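Local coordinates for uncharacterized protein (Sus scrofa, PDB 5BNI) that is porcine CD38, a protein of the ADP-ribosyl cyclase family, at residues A[17-22]-A[32-37]; A[164-169]-A[207-212]. All coordinates share one frame; numbering follows the deposited sequence.

Contact 1: A[17-22]-A[32-37]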
loop_
_atom_site.group_PDB
_atom_site.type_symbol
_atom_site.label_atom_id
_atom_site.label_comp_id
_atom_site.label_asym_id
_atom_site.label_seq_id
_atom_site.Cartn_x
_atom_site.Cartn_y
_atom_site.Cartn_z
ATOM N N ARG A 17 10.075 9.545 -11.680
ATOM C CA ARG A 17 8.744 9.021 -11.438
ATOM C C ARG A 17 7.891 10.106 -10.832
ATOM O O ARG A 17 6.685 10.205 -11.072
ATOM C CB ARG A 17 8.821 7.848 -10.477
ATOM C CG ARG A 17 9.376 6.584 -11.095
ATOM C CD ARG A 17 9.399 5.476 -10.066
ATOM N NE ARG A 17 9.358 4.163 -10.684
ATOM C CZ ARG A 17 9.116 3.038 -10.021
ATOM N NH1 ARG A 17 8.899 3.066 -8.712
ATOM N NH2 ARG A 17 9.091 1.879 -10.668
ATOM N N CYS A 18 8.511 10.915 -9.994
ATOM C CA CYS A 18 7.755 11.996 -9.377
ATOM C C CYS A 18 7.304 13.017 -10.365
ATOM O O CYS A 18 6.239 13.590 -10.167
ATOM C CB CYS A 18 8.566 12.767 -8.341
ATOM S SG CYS A 18 7.732 14.068 -7.382
ATOM N N TYR A 19 8.178 13.344 -11.311
ATOM C CA TYR A 19 7.851 14.330 -12.335
ATOM C C TYR A 19 6.761 13.838 -13.276
ATOM O O TYR A 19 5.875 14.592 -13.655
ATOM C CB TYR A 19 9.095 14.682 -13.153
ATOM C CG TYR A 19 9.947 15.778 -12.560
ATOM C CD1 TYR A 19 9.383 16.986 -12.162
ATOM C CD2 TYR A 19 11.322 15.615 -12.402
ATOM C CE1 TYR A 19 10.153 18.000 -11.625
ATOM C CE2 TYR A 19 12.108 16.620 -11.856
ATOM C CZ TYR A 19 11.522 17.820 -11.481
ATOM O OH TYR A 19 12.281 18.839 -10.925
ATOM N N THR A 20 6.855 12.577 -13.684
ATOM C CA THR A 20 5.855 11.958 -14.565
ATOM C C THR A 20 4.504 12.004 -13.892
ATOM O O THR A 20 3.488 12.290 -14.529
ATOM C CB THR A 20 6.179 10.468 -14.821
ATOM O OG1 THR A 20 7.319 10.360 -15.670
ATOM C CG2 THR A 20 5.009 9.745 -15.460
ATOM N N TYR A 21 4.501 11.713 -12.593
ATOM C CA TYR A 21 3.270 11.685 -11.820
ATOM C C TYR A 21 2.599 13.043 -11.762
ATOM O O TYR A 21 1.404 13.137 -11.991
ATOM C CB TYR A 21 3.516 11.156 -10.408
ATOM C CG TYR A 21 2.250 10.756 -9.683
ATOM C CD1 TYR A 21 1.531 11.680 -8.917
ATOM C CD2 TYR A 21 1.762 9.451 -9.755
ATOM C CE1 TYR A 21 0.361 11.304 -8.250
ATOM C CE2 TYR A 21 0.591 9.074 -9.086
ATOM C CZ TYR A 21 -0.097 9.997 -8.328
ATOM O OH TYR A 21 -1.228 9.617 -7.610
ATOM N N ILE A 22 3.354 14.098 -11.469
ATOM C CA ILE A 22 2.744 15.424 -11.365
ATOM C C ILE A 22 2.588 16.142 -12.710
ATOM O O ILE A 22 2.140 17.285 -12.754
ATOM C CB ILE A 22 3.506 16.335 -10.392
ATOM C CG1 ILE A 22 4.920 16.581 -10.905
ATOM C CG2 ILE A 22 3.553 15.691 -9.019
ATOM C CD1 ILE A 22 5.330 18.020 -10.791
ATOM N N ARG A 32 3.513 20.530 -6.572
ATOM C CA ARG A 32 4.567 19.950 -5.751
ATOM C C ARG A 32 5.963 20.134 -6.325
ATOM O O ARG A 32 6.151 20.243 -7.534
ATOM C CB ARG A 32 4.329 18.456 -5.556
ATOM C CG ARG A 32 2.895 18.093 -5.293
ATOM C CD ARG A 32 2.549 18.016 -3.814
ATOM N NE ARG A 32 1.136 17.674 -3.706
ATOM C CZ ARG A 32 0.583 17.045 -2.679
ATOM N NH1 ARG A 32 1.315 16.686 -1.633
ATOM N NH2 ARG A 32 -0.716 16.788 -2.699
ATOM N N ASP A 33 6.944 20.143 -5.435
ATOM C CA ASP A 33 8.340 20.235 -5.804
ATOM C C ASP A 33 8.957 18.846 -5.720
ATOM O O ASP A 33 9.372 18.426 -4.642
ATOM C CB ASP A 33 9.066 21.175 -4.835
ATOM C CG ASP A 33 10.514 21.400 -5.205
ATOM O OD1 ASP A 33 11.087 20.584 -5.954
ATOM O OD2 ASP A 33 11.076 22.403 -4.734
ATOM N N CYS A 34 9.026 18.152 -6.851
ATOM C CA CYS A 34 9.557 16.796 -6.936
ATOM C C CYS A 34 11.012 16.702 -6.510
ATOM O O CYS A 34 11.513 15.632 -6.184
ATOM C CB CYS A 34 9.431 16.332 -8.364
ATOM S SG CYS A 34 7.806 15.653 -8.687
ATOM N N GLN A 35 11.688 17.837 -6.511
ATOM C CA GLN A 35 13.073 17.896 -6.076
ATOM C C GLN A 35 13.199 17.888 -4.554
ATOM O O GLN A 35 14.075 17.221 -3.995
ATOM C CB GLN A 35 13.744 19.146 -6.641
ATOM C CG GLN A 35 14.191 18.988 -8.101
ATOM C CD GLN A 35 15.597 18.407 -8.224
ATOM O OE1 GLN A 35 16.217 18.052 -7.221
ATOM N NE2 GLN A 35 16.096 18.290 -9.459
ATOM N N LYS A 36 12.333 18.639 -3.887
ATOM C CA LYS A 36 12.323 18.688 -2.442
ATOM C C LYS A 36 11.947 17.303 -1.952
ATOM O O LYS A 36 12.527 16.795 -0.987
ATOM C CB LYS A 36 11.287 19.690 -1.963
ATOM C CG LYS A 36 11.785 21.117 -1.825
ATOM C CD LYS A 36 11.134 21.739 -0.600
ATOM C CE LYS A 36 10.653 23.162 -0.846
ATOM N NZ LYS A 36 11.698 24.210 -0.635
ATOM N N ILE A 37 10.966 16.705 -2.633
ATOM C CA ILE A 37 10.478 15.383 -2.306
ATOM C C ILE A 37 11.560 14.310 -2.429
ATOM O O ILE A 37 11.661 13.437 -1.565
ATOM C CB ILE A 37 9.288 14.994 -3.198
ATOM C CG1 ILE A 37 8.076 15.854 -2.851
ATOM C CG2 ILE A 37 8.990 13.491 -3.094
ATOM C CD1 ILE A 37 6.817 15.452 -3.584
#
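Cys18 and Cys34 are joined by a disulfide that links helix 10-25 to the first turn of helix 34-45, a covalent helix-to-helix tie in this ADP-ribosyl cyclase fold. The sulfur of Cys18 lies anti to its backbone N (chi1 -175°), which points it at the first turn of helix 34-45; SG meets Cys34 SG at 2.1 Å, with a bridge torsion of -84°, near the relaxed value for a disulfide. Cys18 SG is also touched by Ile37 CD1 at 4.1 Å, while helix 101-106 approaches Cys18 through Ile105. One residue on, Tyr19 lays a ring face over the partner cysteine: Cys34 CB sits 3.9 Å from the Tyr19 ring centroid, 18° off the normal, in a CH-pi contact, and Cys34 SG lies obliquely to the same ring. The Tyr19 hydroxyl reaches farther and rests against Gln35 CG. A turn later, Ile22 adds an apolar flank to the bridge, CG1 lying 3.8 Å from Cys34 SG. Just ahead of helix 34-45, Asp33 is the N-cap: its OD1 accepts from Gln35 N at 2.9 Å, on the anti side and tilted somewhat from the carboxylate plane, and from Lys36 N at 3.1 Å, well above the same face.

Contact 2: A[164-169]-A[207-212]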
loop_
_atom_site.group_PDB
_atom_site.type_symbol
_atom_site.label_atom_id
_atom_site.label_comp_id
_atom_site.label_asym_id
_atom_site.label_seq_id
_atom_site.Cartn_x
_atom_site.Cartn_y
_atom_site.Cartn_z
ATOM N N SER A 164 -8.193 -21.099 0.606
ATOM C CA SER A 164 -8.860 -21.238 1.878
ATOM C C SER A 164 -8.493 -19.955 2.586
ATOM O O SER A 164 -7.384 -19.437 2.408
ATOM C CB SER A 164 -8.330 -22.461 2.626
ATOM O OG SER A 164 -8.465 -23.626 1.826
ATOM N N ASN A 165 -9.428 -19.415 3.350
ATOM C CA ASN A 165 -9.172 -18.179 4.086
ATOM C C ASN A 165 -8.717 -17.013 3.191
ATOM O O ASN A 165 -7.571 -16.575 3.256
ATOM C CB ASN A 165 -8.180 -18.447 5.228
ATOM C CG ASN A 165 -8.806 -19.276 6.358
ATOM O OD1 ASN A 165 -8.151 -20.139 6.954
ATOM N ND2 ASN A 165 -10.092 -19.031 6.637
ATOM N N ALA A 166 -9.634 -16.517 2.365
ATOM C CA ALA A 166 -9.360 -15.383 1.485
ATOM C C ALA A 166 -8.979 -14.172 2.333
ATOM O O ALA A 166 -8.085 -13.397 1.965
ATOM C CB ALA A 166 -10.590 -15.061 0.658
ATOM N N PHE A 167 -9.678 -13.997 3.456
ATOM C CA PHE A 167 -9.346 -12.923 4.381
ATOM C C PHE A 167 -8.288 -13.451 5.341
ATOM O O PHE A 167 -8.556 -14.363 6.139
ATOM C CB PHE A 167 -10.561 -12.426 5.172
ATOM C CG PHE A 167 -10.191 -11.431 6.251
ATOM C CD1 PHE A 167 -9.564 -10.232 5.918
ATOM C CD2 PHE A 167 -10.415 -11.704 7.603
ATOM C CE1 PHE A 167 -9.182 -9.328 6.905
ATOM C CE2 PHE A 167 -10.030 -10.809 8.580
ATOM C CZ PHE A 167 -9.416 -9.617 8.239
ATOM N N ASP A 168 -7.101 -12.863 5.262
ATOM C CA ASP A 168 -5.971 -13.282 6.069
ATOM C C ASP A 168 -5.554 -12.213 7.081
ATOM O O ASP A 168 -5.127 -11.133 6.688
ATOM C CB ASP A 168 -4.804 -13.570 5.137
ATOM C CG ASP A 168 -3.686 -14.317 5.826
ATOM O OD1 ASP A 168 -3.551 -14.218 7.076
ATOM O OD2 ASP A 168 -2.928 -15.003 5.116
ATOM N N LYS A 169 -5.639 -12.526 8.375
ATOM C CA LYS A 169 -5.275 -11.560 9.421
ATOM C C LYS A 169 -3.786 -11.264 9.535
ATOM O O LYS A 169 -3.375 -10.363 10.278
ATOM C CB LYS A 169 -5.800 -12.003 10.775
ATOM C CG LYS A 169 -7.295 -11.788 10.945
ATOM C CD LYS A 169 -7.703 -11.966 12.403
ATOM C CE LYS A 169 -9.212 -11.950 12.579
ATOM N NZ LYS A 169 -9.726 -13.336 12.695
ATOM N N GLY A 207 -18.156 -18.012 4.097
ATOM C CA GLY A 207 -17.077 -18.624 4.870
ATOM C C GLY A 207 -16.657 -17.985 6.188
ATOM O O GLY A 207 -17.032 -16.854 6.510
ATOM N N SER A 208 -15.855 -18.732 6.943
ATOM C CA SER A 208 -15.336 -18.324 8.244
ATOM C C SER A 208 -14.416 -17.112 8.212
ATOM O O SER A 208 -14.511 -16.244 9.091
ATOM C CB SER A 208 -14.579 -19.496 8.878
ATOM O OG SER A 208 -13.428 -19.047 9.577
ATOM N N SER A 209 -13.508 -17.051 7.235
ATOM C CA SER A 209 -12.593 -15.915 7.154
ATOM C C SER A 209 -13.299 -14.588 6.878
ATOM O O SER A 209 -12.963 -13.578 7.464
ATOM C CB SER A 209 -11.478 -16.152 6.121
ATOM O OG SER A 209 -11.938 -16.120 4.789
ATOM N N ILE A 210 -14.282 -14.587 5.985
ATOM C CA ILE A 210 -15.005 -13.359 5.695
ATOM C C ILE A 210 -15.891 -12.944 6.876
ATOM O O ILE A 210 -16.237 -11.769 7.020
ATOM C CB ILE A 210 -15.822 -13.463 4.388
ATOM C CG1 ILE A 210 -15.099 -12.722 3.259
ATOM C CG2 ILE A 210 -17.165 -12.792 4.551
ATOM C CD1 ILE A 210 -14.317 -13.611 2.329
ATOM N N ASN A 211 -16.275 -13.898 7.711
ATOM C CA ASN A 211 -17.072 -13.559 8.888
ATOM C C ASN A 211 -16.140 -12.877 9.871
ATOM O O ASN A 211 -16.535 -11.975 10.579
ATOM C CB ASN A 211 -17.707 -14.795 9.526
ATOM C CG ASN A 211 -18.308 -14.497 10.883
ATOM O OD1 ASN A 211 -19.135 -13.591 11.023
ATOM N ND2 ASN A 211 -17.886 -15.252 11.905
ATOM N N GLU A 212 -14.887 -13.310 9.881
ATOM C CA GLU A 212 -13.865 -12.740 10.760
ATOM C C GLU A 212 -13.713 -11.248 10.513
ATOM O O GLU A 212 -13.600 -10.464 11.454
ATOM C CB GLU A 212 -12.526 -13.411 10.487
ATOM C CG GLU A 212 -12.189 -14.582 11.376
ATOM C CD GLU A 212 -11.166 -15.496 10.718
ATOM O OE1 GLU A 212 -10.459 -15.051 9.772
ATOM O OE2 GLU A 212 -11.062 -16.661 11.161
#
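Ser209, in the first turn of helix 208-219, packs against the backbone of 164-169, so that the loop following strand 153-160 rests on the start of the helix leading into edge strand 223-230. Its hydroxyl occupies the position between the backbone N and the carbonyl carbon (chi1 71°), a setting that brings Ser209 OG to 3.4 Å from Phe167 N in a nearly straight but weak hydrogen bond. The same OG is hydrogen-bonded to Asp203, whose carboxylate also accepts from Asn165 N, so one acidic side chain is shared by loop and helix. Asn165 brings its amide alongside the serine, ND2 lying 3.2 Å from Ser209 CB.

Phe167 projects CG anti to its own N (chi1 173°), swinging the ring along the helix. Phe167 CD2 comes 3.2 Å from Ser209 O, which approaches obliquely, while Glu212 CB lies at the ring edge near its plane, 4.0 Å from CD2. Farther along the helix, Leu213 and Ile216 also touch this ring. On another flank, Ala166 CB meets Ile210 CD1 at 4.3 Å, and both side chains rest on Leu159 of strand 153-160.

Lys169 crosses Glu212 obliquely on the solvent side. Its chain runs extended to CE and then bends at the last torsion (chi4 100°), turning Lys169 NZ over the glutamate stem, 3.1 Å from Glu212 CG; the salt bridge to Glu212 OE1 is long, at 3.5 Å. Apolar contacts of Phe167 and Ala166 thus lie beside a hydroxyl held by Asp203, and the lysine probably adds modest electrostatic attraction where solvent can partly screen it.

From the N terminus, the chain leaves helix 10-25, turns back through residues 26-33 and enters helix 34-45; contact 1 closes this short hairpin of helices. The chain then passes through helices 59-64, 101-106 and 135-149 and through strands 74-77 and 153-160 before contact 2 opens in the loop after strand 153-160. It closes 38 residues later at the start of helix 208-219, spanning helix 172-177 and strand 186-195. The two closures follow in series, neither nesting nor crossing. Their centres are 39 Å apart on opposite sides of the chain's centre: contact 1 belongs to the helical part, contact 2 to the C-terminal ends of strands 153-160 and 186-195 in the parallel sheet.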